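Local coordinates for signal recognition particle receptor FtsY (Sulfolobus acidocaldarius, PDB 5L3S), which is the signal recognition particle receptor, an SRP54-type protein that joins a helical bundle to a P-loop GTPase domain, at residues 149-154 with 277-282; 93-98 with 126-131; 192-197 with 203-208; 158-163 with 176-181. All blocks are in the same frame, centred on the assembly; numbering follows the deposited sequence.

Interaction 1. Residues 149-154 with 277-282; sequences AYHASK and QNYDDL. With GNP (phosphoaminophosphonic acid-guanylate ester), chain R; G (guanosine-5'-monophosphate), chain K.
The Tyr279 ring takes two partners from helix 144-155 at its edge, His151 ND1 and Lys154 CG lying near its plane, while Tyr279 OH in turn sits in the plane of the imidazole. His151 ND1 and Tyr279 OH are 2.8 Å apart in an almost straight hydrogen bond of 174°, whose proton could come from either side. The two rings meet rim to rim, their planes 69° apart, neither covering the other's face. Lys154 runs past the far end of the phenol, CD 3.7 Å from Tyr279 OH. With its CG anti to the backbone N (chi1 173°), Tyr150 swings its ring out to the guanosine-5'-monophosphate, whose O3' lies over one face and whose N3, in the ring plane, accepts a hydrogen bond of 2.8 Å from Tyr150 OH. In the other segment Gln277 NE2 bonds O2' of phosphoaminophosphonic acid-guanylate ester at 2.7 Å, and Asn278 to Asp281 form a type I beta turn. Ala119 of helix 114-127, the helix that follows the P-loop, touches both His151 and Tyr279. The near-linear bond probably helps to set the rotation of the imidazole, and it ties the loop that carries Gln277 to a helix whose preceding residue, Tyr150, bonds guanosine-5'-monophosphate.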
# COMPACT_ATOMS: atom_id res chain seq x y z
N ALA B 149 4.30 -11.49 -19.87
CA ALA B 149 4.14 -11.95 -21.24
C ALA B 149 2.85 -11.43 -21.88
O ALA B 149 2.83 -11.09 -23.07
CB ALA B 149 4.22 -13.50 -21.32
N TYR B 150 1.79 -11.35 -21.08
CA TYR B 150 0.55 -10.72 -21.54
C TYR B 150 0.79 -9.24 -21.93
O TYR B 150 0.38 -8.82 -23.00
CB TYR B 150 -0.55 -10.80 -20.47
CG TYR B 150 -1.79 -10.01 -20.87
CD1 TYR B 150 -2.80 -10.60 -21.61
CD2 TYR B 150 -1.93 -8.67 -20.52
CE1 TYR B 150 -3.92 -9.87 -22.00
CE2 TYR B 150 -3.04 -7.94 -20.91
CZ TYR B 150 -4.03 -8.55 -21.65
OH TYR B 150 -5.14 -7.82 -22.03
N HIS B 151 1.40 -8.46 -21.05
CA HIS B 151 1.68 -7.05 -21.34
C HIS B 151 2.61 -6.86 -22.55
O HIS B 151 2.36 -6.03 -23.41
CB HIS B 151 2.29 -6.36 -20.13
CG HIS B 151 1.35 -6.20 -18.96
ND1 HIS B 151 0.14 -5.55 -19.06
CD2 HIS B 151 1.47 -6.57 -17.67
CE1 HIS B 151 -0.45 -5.53 -17.88
NE2 HIS B 151 0.35 -6.14 -17.01
N ALA B 152 3.69 -7.65 -22.59
CA ALA B 152 4.64 -7.59 -23.70
C ALA B 152 3.96 -7.86 -25.04
O ALA B 152 4.24 -7.19 -26.04
CB ALA B 152 5.77 -8.57 -23.48
N SER B 153 3.09 -8.85 -25.06
CA SER B 153 2.34 -9.17 -26.26
C SER B 153 1.39 -8.04 -26.69
O SER B 153 1.31 -7.70 -27.88
CB SER B 153 1.57 -10.48 -26.05
OG SER B 153 0.73 -10.76 -27.16
N LYS B 154 0.68 -7.46 -25.73
CA LYS B 154 -0.24 -6.37 -26.06
C LYS B 154 0.51 -5.09 -26.48
O LYS B 154 0.04 -4.33 -27.33
CB LYS B 154 -1.17 -6.10 -24.86
CG LYS B 154 -2.31 -5.14 -25.16
CD LYS B 154 -3.39 -5.23 -24.09
CE LYS B 154 -4.33 -4.02 -24.12
NZ LYS B 154 -5.02 -3.87 -25.44
N GLN B 277 -5.13 1.38 -14.01
CA GLN B 277 -4.57 0.09 -14.41
C GLN B 277 -4.30 -0.05 -15.92
O GLN B 277 -3.78 -1.07 -16.36
CB GLN B 277 -5.44 -1.07 -13.91
CG GLN B 277 -5.72 -1.01 -12.40
CD GLN B 277 -6.49 -2.22 -11.88
OE1 GLN B 277 -7.72 -2.19 -11.80
NE2 GLN B 277 -5.77 -3.28 -11.56
N ASN B 278 -4.66 0.97 -16.69
CA ASN B 278 -4.43 0.96 -18.14
C ASN B 278 -3.07 1.57 -18.47
O ASN B 278 -2.50 2.29 -17.65
CB ASN B 278 -5.51 1.75 -18.88
CG ASN B 278 -6.88 1.11 -18.77
OD1 ASN B 278 -7.01 -0.11 -18.76
ND2 ASN B 278 -7.92 1.94 -18.69
N TYR B 279 -2.57 1.29 -19.67
CA TYR B 279 -1.20 1.65 -20.00
C TYR B 279 -0.98 3.16 -19.99
O TYR B 279 0.09 3.63 -19.63
CB TYR B 279 -0.79 1.06 -21.34
CG TYR B 279 -0.81 -0.45 -21.36
CD1 TYR B 279 -0.48 -1.18 -20.23
CD2 TYR B 279 -1.17 -1.15 -22.51
CE1 TYR B 279 -0.51 -2.58 -20.24
CE2 TYR B 279 -1.20 -2.53 -22.53
CZ TYR B 279 -0.86 -3.24 -21.40
OH TYR B 279 -0.90 -4.62 -21.44
N ASP B 280 -2.00 3.90 -20.38
CA ASP B 280 -1.93 5.38 -20.43
C ASP B 280 -1.98 6.02 -19.03
O ASP B 280 -1.74 7.22 -18.89
CB ASP B 280 -3.09 5.91 -21.28
CG ASP B 280 -2.83 7.31 -21.82
OD1 ASP B 280 -1.67 7.62 -22.16
OD2 ASP B 280 -3.81 8.10 -21.92
N ASP B 281 -2.28 5.22 -18.00
CA ASP B 281 -2.52 5.79 -16.66
C ASP B 281 -1.25 6.16 -15.89
O ASP B 281 -1.01 5.67 -14.79
CB ASP B 281 -3.44 4.88 -15.84
CG ASP B 281 -4.81 4.73 -16.48
OD1 ASP B 281 -5.17 5.59 -17.30
OD2 ASP B 281 -5.53 3.76 -16.17
N LEU B 282 -0.45 7.04 -16.48
CA LEU B 282 0.81 7.43 -15.90
C LEU B 282 0.97 8.92 -16.21
O LEU B 282 0.85 9.33 -17.36
CB LEU B 282 1.95 6.64 -16.55
CG LEU B 282 3.35 6.76 -15.94
CD1 LEU B 282 3.45 6.03 -14.63
CD2 LEU B 282 4.44 6.29 -16.91
PG GNP R . 4.65 -8.17 -7.06
O1G GNP R . 5.49 -8.46 -8.29
O2G GNP R . 3.91 -9.40 -6.56
O3G GNP R . 5.44 -7.65 -5.88
N3B GNP R . 3.55 -7.07 -7.44
PB GNP R . 3.95 -5.73 -8.28
O1B GNP R . 4.69 -6.10 -9.48
O2B GNP R . 4.68 -4.82 -7.39
O3A GNP R . 2.62 -5.11 -8.66
PA GNP R . 1.68 -5.43 -9.83
O1A GNP R . 2.16 -4.75 -11.08
O2A GNP R . 1.41 -6.90 -9.93
O5' GNP R . 0.35 -4.67 -9.50
C5' GNP R . -0.49 -5.04 -8.36
C4' GNP R . -1.91 -4.56 -8.63
O4' GNP R . -1.98 -3.09 -8.54
C3' GNP R . -2.43 -4.91 -10.01
O3' GNP R . -3.82 -5.17 -9.91
C2' GNP R . -2.20 -3.61 -10.81
O2' GNP R . -3.11 -3.50 -11.89
C1' GNP R . -2.59 -2.61 -9.71
N9 GNP R . -2.06 -1.27 -9.97
C8 GNP R . -0.78 -0.89 -10.27
N7 GNP R . -0.63 0.41 -10.42
C5 GNP R . -1.91 0.91 -10.19
C6 GNP R . -2.38 2.24 -10.21
O6 GNP R . -1.71 3.25 -10.47
N1 GNP R . -3.75 2.32 -9.94
C2 GNP R . -4.55 1.23 -9.65
N2 GNP R . -5.84 1.45 -9.40
N3 GNP R . -4.11 -0.02 -9.63
C4 GNP R . -2.80 -0.11 -9.91
OP3 G K . -6.25 -14.77 -16.07
P G K . -6.03 -14.72 -17.54
OP1 G K . -4.81 -13.90 -17.80
OP2 G K . -6.06 -16.11 -18.05
O5' G K . -7.27 -13.98 -18.20
C5' G K . -7.60 -12.64 -17.85
C4' G K . -6.74 -11.64 -18.59
O4' G K . -6.90 -11.83 -20.02
C3' G K . -7.04 -10.17 -18.31
O3' G K . -5.82 -9.43 -18.33
C2' G K . -7.88 -9.77 -19.51
O2' G K . -7.85 -8.39 -19.81
C1' G K . -7.24 -10.60 -20.62
N9 G K . -8.11 -10.86 -21.77
C8 G K . -9.17 -11.74 -21.85
N7 G K . -9.74 -11.74 -23.02
C5 G K . -9.01 -10.82 -23.77
C6 G K . -9.16 -10.40 -25.12
O6 G K . -9.99 -10.77 -25.96
N1 G K . -8.20 -9.45 -25.46
C2 G K . -7.23 -8.96 -24.62
N2 G K . -6.40 -8.04 -25.13
N3 G K . -7.08 -9.34 -23.36
C4 G K . -8.00 -10.27 -23.01

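Interaction 2. Residues 93-98 with 126-131; sequences KIRSSG and KKNNLS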
# COMPACT_ATOMS: atom_id res chain seq x y z
N LYS B 93 16.77 12.37 -20.69
CA LYS B 93 17.93 11.63 -20.17
C LYS B 93 18.32 10.49 -21.11
O LYS B 93 19.49 10.34 -21.47
CB LYS B 93 17.64 11.01 -18.81
CG LYS B 93 17.90 11.88 -17.58
CD LYS B 93 17.68 11.05 -16.31
CE LYS B 93 17.64 11.90 -15.04
NZ LYS B 93 18.99 12.34 -14.61
N ILE B 94 17.34 9.67 -21.47
CA ILE B 94 17.58 8.54 -22.37
C ILE B 94 18.05 9.03 -23.75
O ILE B 94 19.07 8.57 -24.25
CB ILE B 94 16.33 7.67 -22.54
CG1 ILE B 94 15.91 7.10 -21.18
CG2 ILE B 94 16.61 6.54 -23.54
CD1 ILE B 94 14.59 6.35 -21.21
N ARG B 95 17.31 9.96 -24.35
CA ARG B 95 17.71 10.52 -25.66
C ARG B 95 19.10 11.14 -25.66
O ARG B 95 19.82 11.08 -26.66
CB ARG B 95 16.68 11.54 -26.15
CG ARG B 95 15.38 10.95 -26.69
CD ARG B 95 14.29 12.02 -26.70
NE ARG B 95 13.05 11.59 -27.33
CZ ARG B 95 11.96 12.35 -27.41
NH1 ARG B 95 11.96 13.58 -26.90
NH2 ARG B 95 10.86 11.90 -28.01
N SER B 96 19.49 11.75 -24.54
CA SER B 96 20.79 12.42 -24.48
C SER B 96 21.90 11.42 -24.19
O SER B 96 23.08 11.72 -24.37
CB SER B 96 20.79 13.53 -23.43
OG SER B 96 19.93 14.58 -23.83
N SER B 97 21.51 10.23 -23.75
CA SER B 97 22.45 9.17 -23.40
C SER B 97 22.99 8.48 -24.66
O SER B 97 22.25 8.22 -25.62
CB SER B 97 21.76 8.15 -22.50
OG SER B 97 22.63 7.09 -22.16
N GLY B 98 24.28 8.17 -24.65
CA GLY B 98 24.90 7.49 -25.77
C GLY B 98 24.80 6.00 -25.58
O GLY B 98 25.20 5.22 -26.45
N LYS B 126 7.25 3.91 -26.14
CA LYS B 126 6.77 3.69 -27.51
C LYS B 126 6.23 4.97 -28.13
O LYS B 126 6.50 5.25 -29.31
CB LYS B 126 5.69 2.61 -27.57
CG LYS B 126 6.18 1.20 -27.39
CD LYS B 126 5.33 0.24 -28.20
CE LYS B 126 3.89 0.22 -27.72
NZ LYS B 126 3.01 -0.50 -28.69
N LYS B 127 5.47 5.74 -27.36
CA LYS B 127 4.92 7.02 -27.84
C LYS B 127 6.03 8.04 -28.11
O LYS B 127 5.85 8.99 -28.88
CB LYS B 127 3.95 7.61 -26.82
CG LYS B 127 2.83 6.68 -26.38
CD LYS B 127 1.68 6.65 -27.37
CE LYS B 127 0.67 5.57 -26.99
NZ LYS B 127 -0.52 5.57 -27.89
N ASN B 128 7.17 7.86 -27.45
CA ASN B 128 8.32 8.75 -27.66
C ASN B 128 9.31 8.17 -28.67
O ASN B 128 10.44 8.65 -28.78
CB ASN B 128 9.02 9.04 -26.33
CG ASN B 128 8.29 10.08 -25.51
OD1 ASN B 128 8.52 11.29 -25.66
ND2 ASN B 128 7.38 9.63 -24.65
N ASN B 129 8.87 7.15 -29.39
CA ASN B 129 9.67 6.49 -30.43
C ASN B 129 10.98 5.86 -29.95
O ASN B 129 11.98 5.86 -30.67
CB ASN B 129 9.92 7.45 -31.60
CG ASN B 129 8.63 7.93 -32.23
OD1 ASN B 129 7.87 7.14 -32.79
ND2 ASN B 129 8.37 9.23 -32.14
N LEU B 130 10.97 5.31 -28.74
CA LEU B 130 12.13 4.60 -28.21
C LEU B 130 11.85 3.09 -28.17
O LEU B 130 10.84 2.67 -27.63
CB LEU B 130 12.46 5.11 -26.81
CG LEU B 130 12.94 6.56 -26.81
CD1 LEU B 130 12.94 7.15 -25.41
CD2 LEU B 130 14.32 6.64 -27.42
N SER B 131 12.75 2.28 -28.74
CA SER B 131 12.57 0.83 -28.71
C SER B 131 12.88 0.26 -27.32
O SER B 131 13.70 0.81 -26.57
CB SER B 131 13.39 0.13 -29.81
OG SER B 131 14.78 0.40 -29.69
O HOH W 1 12.99 9.59 -29.39
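A Schellman motif ends helix 114-127, and the loop it starts is where helix 90-96 makes contact. Asn129, with positive phi, is its C-prime residue: Asn129 N returns to Lys126 O and Leu130 N to Leu125 O. Just before it, the carbonyl of Asn128 faces Arg95. The arginine chain, extended from CG to NE, brings its guanidinium edge-on to this oxygen, with Asn128 O near the guanidinium plane. The direct bond from Arg95 NH2 to Asn128 O is weak at 3.4 Å, and a water reinforces it, accepting from Arg95 NE at 2.9 Å and donating to Asn128 O at 2.8 Å. Two donors therefore converge on one carbonyl. In fold terms, this joins the helix leading into strand 102-107 to the one that follows the P-loop. The Asn128 amide plane is turned 66° from the guanidinium; its ND2 bonds Met124 O, back in its own helix. A separate apolar touch has Ile94 CG2, anti to the backbone N, meeting Leu130 CD1 at 4.2 Å. Both side chains also rest on Leu125, and Ile94 reaches Phe102 of strand 102-107.

Interaction 3. Residues 192-197 with 203-208; sequences AGRMHI and EELKKV. Unlike the reference sequence in segment 203-208: Lys207 (reference Arg).
Arg194 lays one face of its guanidinium against Leu205, and this is the close part of the contact. Leu205 CB lies over that face, 3.8 Å from Arg194 NH1, and the methyl Leu205 CD2 comes within 3.9 Å of Arg194 CD, so the leucine covers both the aliphatic end of the arginine and its charged plane. Arg194 CG stands between the backbone N and the carbonyl carbon (chi1 73°), and a further bend at chi3 (65°) turns the chain back along its own loop. There Ala192 O receives two weak bonds, from Arg194 NH2 at 2.9 Å and from Arg194 NE at 3.3 Å. A firmer tie lies beyond the two segments: Arg194 NH1 also bonds Leu201 O, in the first turn of helix 199-212. Carbonyl oxygens of the loop and of the helix thus share the guanidinium, which helps to fix its rotation.

The exposed side, by contrast, works through a water. Glu204 has no direct bond to the arginine; only its CB comes near, at the guanidinium edge. The charged atoms Arg194 NH1 and Glu204 OE1 stay 4.8 Å apart, and the water between them accepts from Arg194 NH1 at 3.0 Å and donates to Glu204 OE1 at 2.6 Å. The opposite charges may still favour one another across this gap.

Loop 192-197 follows strand 186-191. Gly193 lines the phosphoaminophosphonic acid-guanylate ester pocket, and Ala-Gly-Arg here is consistent with the DTAGR (G3) motif of SRP GTPases. Through Leu201 O, Glu204 and Leu205 the first two turns of helix 199-212 meet that loop, while Leu205 also touches Ile105 and Phe107 of strand 102-107.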
# COMPACT_ATOMS: atom_id res chain seq x y z
N ALA B 192 11.23 -9.23 -8.49
CA ALA B 192 10.23 -9.68 -7.50
C ALA B 192 10.06 -8.68 -6.35
O ALA B 192 10.98 -7.95 -5.99
CB ALA B 192 10.59 -11.05 -6.96
N GLY B 193 8.87 -8.67 -5.77
CA GLY B 193 8.63 -7.90 -4.56
C GLY B 193 9.55 -8.43 -3.48
O GLY B 193 9.87 -9.62 -3.43
N ARG B 194 10.00 -7.54 -2.61
CA ARG B 194 10.87 -7.93 -1.50
C ARG B 194 10.74 -6.90 -0.40
O ARG B 194 10.59 -5.71 -0.69
CB ARG B 194 12.33 -8.07 -1.97
CG ARG B 194 13.08 -6.74 -2.25
CD ARG B 194 14.31 -6.98 -3.15
NE ARG B 194 13.85 -7.43 -4.45
CZ ARG B 194 14.26 -8.53 -5.07
NH1 ARG B 194 15.21 -9.31 -4.54
NH2 ARG B 194 13.72 -8.85 -6.23
N MET B 195 10.76 -7.34 0.85
CA MET B 195 10.80 -6.40 1.96
C MET B 195 12.17 -5.76 2.08
O MET B 195 13.20 -6.42 1.88
CB MET B 195 10.44 -7.09 3.29
CG MET B 195 8.98 -7.50 3.42
SD MET B 195 7.86 -6.07 3.33
CE MET B 195 8.77 -4.89 4.28
N HIS B 196 12.18 -4.48 2.41
CA HIS B 196 13.42 -3.74 2.59
C HIS B 196 14.27 -4.29 3.74
O HIS B 196 15.47 -4.03 3.79
CB HIS B 196 13.11 -2.25 2.79
CG HIS B 196 12.01 -1.98 3.78
ND1 HIS B 196 10.71 -2.42 3.59
CD2 HIS B 196 12.02 -1.33 4.96
CE1 HIS B 196 9.97 -2.03 4.62
NE2 HIS B 196 10.74 -1.37 5.47
N ILE B 197 13.66 -5.06 4.65
CA ILE B 197 14.39 -5.64 5.77
C ILE B 197 14.72 -7.13 5.57
O ILE B 197 15.23 -7.79 6.47
CB ILE B 197 13.61 -5.50 7.11
CG1 ILE B 197 12.20 -6.07 6.98
CG2 ILE B 197 13.58 -4.03 7.56
CD1 ILE B 197 11.43 -6.13 8.28
N GLU B 203 20.06 -8.85 -0.84
CA GLU B 203 21.27 -9.36 -1.48
C GLU B 203 20.98 -9.85 -2.91
O GLU B 203 21.77 -9.59 -3.83
CB GLU B 203 21.93 -10.44 -0.63
CG GLU B 203 23.16 -11.09 -1.28
CD GLU B 203 24.23 -10.08 -1.66
OE1 GLU B 203 24.38 -9.06 -0.95
OE2 GLU B 203 24.92 -10.30 -2.67
N GLU B 204 19.87 -10.56 -3.11
CA GLU B 204 19.50 -10.99 -4.47
C GLU B 204 19.38 -9.80 -5.43
O GLU B 204 19.79 -9.87 -6.59
CB GLU B 204 18.21 -11.82 -4.48
CG GLU B 204 18.41 -13.23 -3.95
CD GLU B 204 17.22 -14.15 -4.19
OE1 GLU B 204 16.45 -13.92 -5.16
OE2 GLU B 204 17.06 -15.11 -3.41
N LEU B 205 18.82 -8.71 -4.94
CA LEU B 205 18.67 -7.51 -5.76
C LEU B 205 20.01 -6.88 -6.08
O LEU B 205 20.27 -6.52 -7.22
CB LEU B 205 17.76 -6.50 -5.06
CG LEU B 205 17.55 -5.16 -5.75
CD1 LEU B 205 16.93 -5.35 -7.12
CD2 LEU B 205 16.63 -4.31 -4.87
N LYS B 206 20.87 -6.75 -5.06
CA LYS B 206 22.20 -6.18 -5.23
C LYS B 206 23.02 -6.99 -6.21
O LYS B 206 23.88 -6.46 -6.92
CB LYS B 206 22.92 -6.10 -3.88
CG LYS B 206 22.27 -5.11 -2.91
CD LYS B 206 22.92 -5.18 -1.53
CE LYS B 206 24.34 -4.67 -1.56
NZ LYS B 206 25.05 -4.98 -0.29
N LYS B 207 22.75 -8.28 -6.26
CA LYS B 207 23.37 -9.15 -7.23
C LYS B 207 22.91 -8.85 -8.67
O LYS B 207 23.70 -8.89 -9.61
CB LYS B 207 23.08 -10.61 -6.84
CG LYS B 207 23.68 -11.64 -7.74
CD LYS B 207 23.52 -13.01 -7.09
CE LYS B 207 23.84 -14.09 -8.08
NZ LYS B 207 22.64 -14.40 -8.93
N VAL B 208 21.63 -8.55 -8.84
CA VAL B 208 21.15 -8.14 -10.16
C VAL B 208 21.77 -6.79 -10.56
O VAL B 208 22.16 -6.58 -11.71
CB VAL B 208 19.61 -8.06 -10.22
CG1 VAL B 208 19.15 -7.52 -11.56
CG2 VAL B 208 18.99 -9.43 -9.96
O HOH W 2 14.92 -11.96 -5.82

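Interaction 4. Residues 158-163 with 176-181; sequences QLIRGK and ISFAKS. With SO4 (sulfate ion), chain X.
Edge strand 158-160 runs beside helix 168-181, the backbones coming closest at Ile160 and Phe178, whose CA atoms are 8.5 Å apart. Across this gap Ile160 CD1 sits over one face of the Phe178 ring, 4.1 Å from the centroid and 20° off the ring normal, a CH-pi contact displaced toward the rim near CG. With CG anti to the backbone N (chi1 -180°), the ring is carried from the helix toward the strand. Gln158 reaches another part of the ring: its OE1 stands 3.7 Å from Phe178 CZ, approaching obliquely, with the amide and ring planes 65° apart. The bend at chi2 also lets Gln158 NE2 bond the carbonyl of the next residue, Leu159 O, at 3.0 Å; the donor lies above the carbonyl plane. Strand and helix here form part of the alpha/beta GTPase fold, strand 158-160 pairing in parallel with 132-137 as the outermost strand on this side of the sheet. Where the strand ends, backbone amides bind a sulfate, probably from the crystallisation liquor: Arg161 N bonds its O3 at 2.6 Å and Gly162 N its O1 at 2.7 Å. Leu159, on the other side of the strand, packs on helix 144-155.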
# COMPACT_ATOMS: atom_id res chain seq x y z
N GLN B 158 9.43 -7.13 -27.18
CA GLN B 158 10.06 -8.40 -26.82
C GLN B 158 10.24 -8.57 -25.32
O GLN B 158 10.73 -7.67 -24.63
CB GLN B 158 11.43 -8.51 -27.49
CG GLN B 158 12.29 -9.62 -26.91
CD GLN B 158 12.17 -10.92 -27.67
OE1 GLN B 158 12.39 -10.96 -28.88
NE2 GLN B 158 11.82 -12.00 -26.97
N LEU B 159 9.84 -9.73 -24.81
CA LEU B 159 10.09 -10.09 -23.42
C LEU B 159 11.21 -11.11 -23.37
O LEU B 159 11.17 -12.13 -24.06
CB LEU B 159 8.84 -10.71 -22.79
CG LEU B 159 9.00 -11.15 -21.33
CD1 LEU B 159 9.25 -9.93 -20.43
CD2 LEU B 159 7.76 -11.92 -20.87
N ILE B 160 12.21 -10.86 -22.53
CA ILE B 160 13.27 -11.84 -22.36
C ILE B 160 13.01 -12.62 -21.06
O ILE B 160 13.01 -12.06 -19.96
CB ILE B 160 14.64 -11.16 -22.32
CG1 ILE B 160 14.86 -10.36 -23.62
CG2 ILE B 160 15.76 -12.19 -22.12
CD1 ILE B 160 15.10 -11.25 -24.84
N ARG B 161 12.75 -13.92 -21.21
CA ARG B 161 12.43 -14.76 -20.05
C ARG B 161 13.66 -15.46 -19.48
O ARG B 161 13.64 -15.95 -18.35
CB ARG B 161 11.36 -15.80 -20.42
CG ARG B 161 10.11 -15.20 -21.03
CD ARG B 161 8.88 -16.09 -20.84
NE ARG B 161 7.96 -16.02 -21.97
CZ ARG B 161 6.67 -16.35 -21.91
NH1 ARG B 161 6.14 -16.77 -20.77
NH2 ARG B 161 5.91 -16.26 -23.00
N GLY B 162 14.73 -15.51 -20.27
CA GLY B 162 15.94 -16.19 -19.86
C GLY B 162 15.82 -17.69 -20.12
O GLY B 162 14.76 -18.17 -20.51
N LYS B 163 16.90 -18.43 -19.92
CA LYS B 163 16.84 -19.87 -20.11
C LYS B 163 15.99 -20.52 -19.02
O LYS B 163 15.71 -19.90 -18.00
CB LYS B 163 18.25 -20.45 -20.17
CG LYS B 163 18.99 -20.04 -21.44
CD LYS B 163 20.50 -20.20 -21.29
CE LYS B 163 21.12 -19.08 -20.45
NZ LYS B 163 21.69 -17.97 -21.29
N ILE B 176 20.06 -7.74 -21.54
CA ILE B 176 21.00 -6.69 -21.93
C ILE B 176 21.86 -7.09 -23.13
O ILE B 176 22.09 -6.29 -24.06
CB ILE B 176 21.87 -6.27 -20.73
CG1 ILE B 176 20.97 -5.66 -19.64
CG2 ILE B 176 23.00 -5.30 -21.18
CD1 ILE B 176 21.67 -5.44 -18.33
N SER B 177 22.32 -8.33 -23.14
CA SER B 177 23.12 -8.82 -24.26
C SER B 177 22.32 -8.79 -25.56
O SER B 177 22.83 -8.40 -26.63
CB SER B 177 23.61 -10.25 -24.00
OG SER B 177 24.30 -10.76 -25.13
N PHE B 178 21.06 -9.19 -25.46
CA PHE B 178 20.14 -9.22 -26.60
C PHE B 178 19.88 -7.80 -27.10
O PHE B 178 19.89 -7.55 -28.30
CB PHE B 178 18.82 -9.89 -26.19
CG PHE B 178 17.81 -9.97 -27.30
CD1 PHE B 178 17.76 -11.07 -28.13
CD2 PHE B 178 16.91 -8.94 -27.52
CE1 PHE B 178 16.83 -11.15 -29.16
CE2 PHE B 178 15.98 -9.01 -28.55
CZ PHE B 178 15.94 -10.12 -29.37
N ALA B 179 19.65 -6.87 -26.17
CA ALA B 179 19.38 -5.49 -26.56
C ALA B 179 20.58 -4.85 -27.23
O ALA B 179 20.42 -4.14 -28.22
CB ALA B 179 18.93 -4.67 -25.35
N LYS B 180 21.78 -5.14 -26.72
CA LYS B 180 23.01 -4.61 -27.32
C LYS B 180 23.17 -4.99 -28.78
O LYS B 180 23.43 -4.14 -29.63
CB LYS B 180 24.25 -5.07 -26.55
CG LYS B 180 24.53 -4.32 -25.27
CD LYS B 180 25.73 -4.90 -24.53
CE LYS B 180 25.88 -4.26 -23.15
NZ LYS B 180 26.99 -4.85 -22.36
N SER B 181 23.01 -6.28 -29.07
CA SER B 181 23.23 -6.74 -30.43
C SER B 181 22.15 -6.25 -31.39
O SER B 181 22.36 -6.20 -32.60
CB SER B 181 23.37 -8.26 -30.49
OG SER B 181 22.20 -8.91 -30.02
S SO4 X . 13.94 -15.71 -24.01
O1 SO4 X . 14.99 -15.53 -22.99
O2 SO4 X . 14.40 -15.09 -25.26
O3 SO4 X . 12.69 -15.09 -23.58
O4 SO4 X . 13.70 -17.14 -24.23

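How the interactions relate
Interaction 3 is the most buried of the four and interaction 4 lies at the surface, with interactions 1 and 2 partly buried between these extremes. Chemistry follows place: one nearly straight side-chain hydrogen bond between segments that each bond a different ligand in interaction 1, a weak bond and a water bridge to a helix-end carbonyl in interaction 2, a guanidinium flanked by leucine in interaction 3, and a methyl on an aromatic face in interaction 4. Interactions 1 and 4 touch, since helix 144-155 leads into strand 158-160 and Leu159 packs on Ala149 and Ala152. Helix 114-127 touches His151 and Tyr279 of interaction 1 and ends in interaction 2; the nearest atoms of these two interactions are about 5 Å apart.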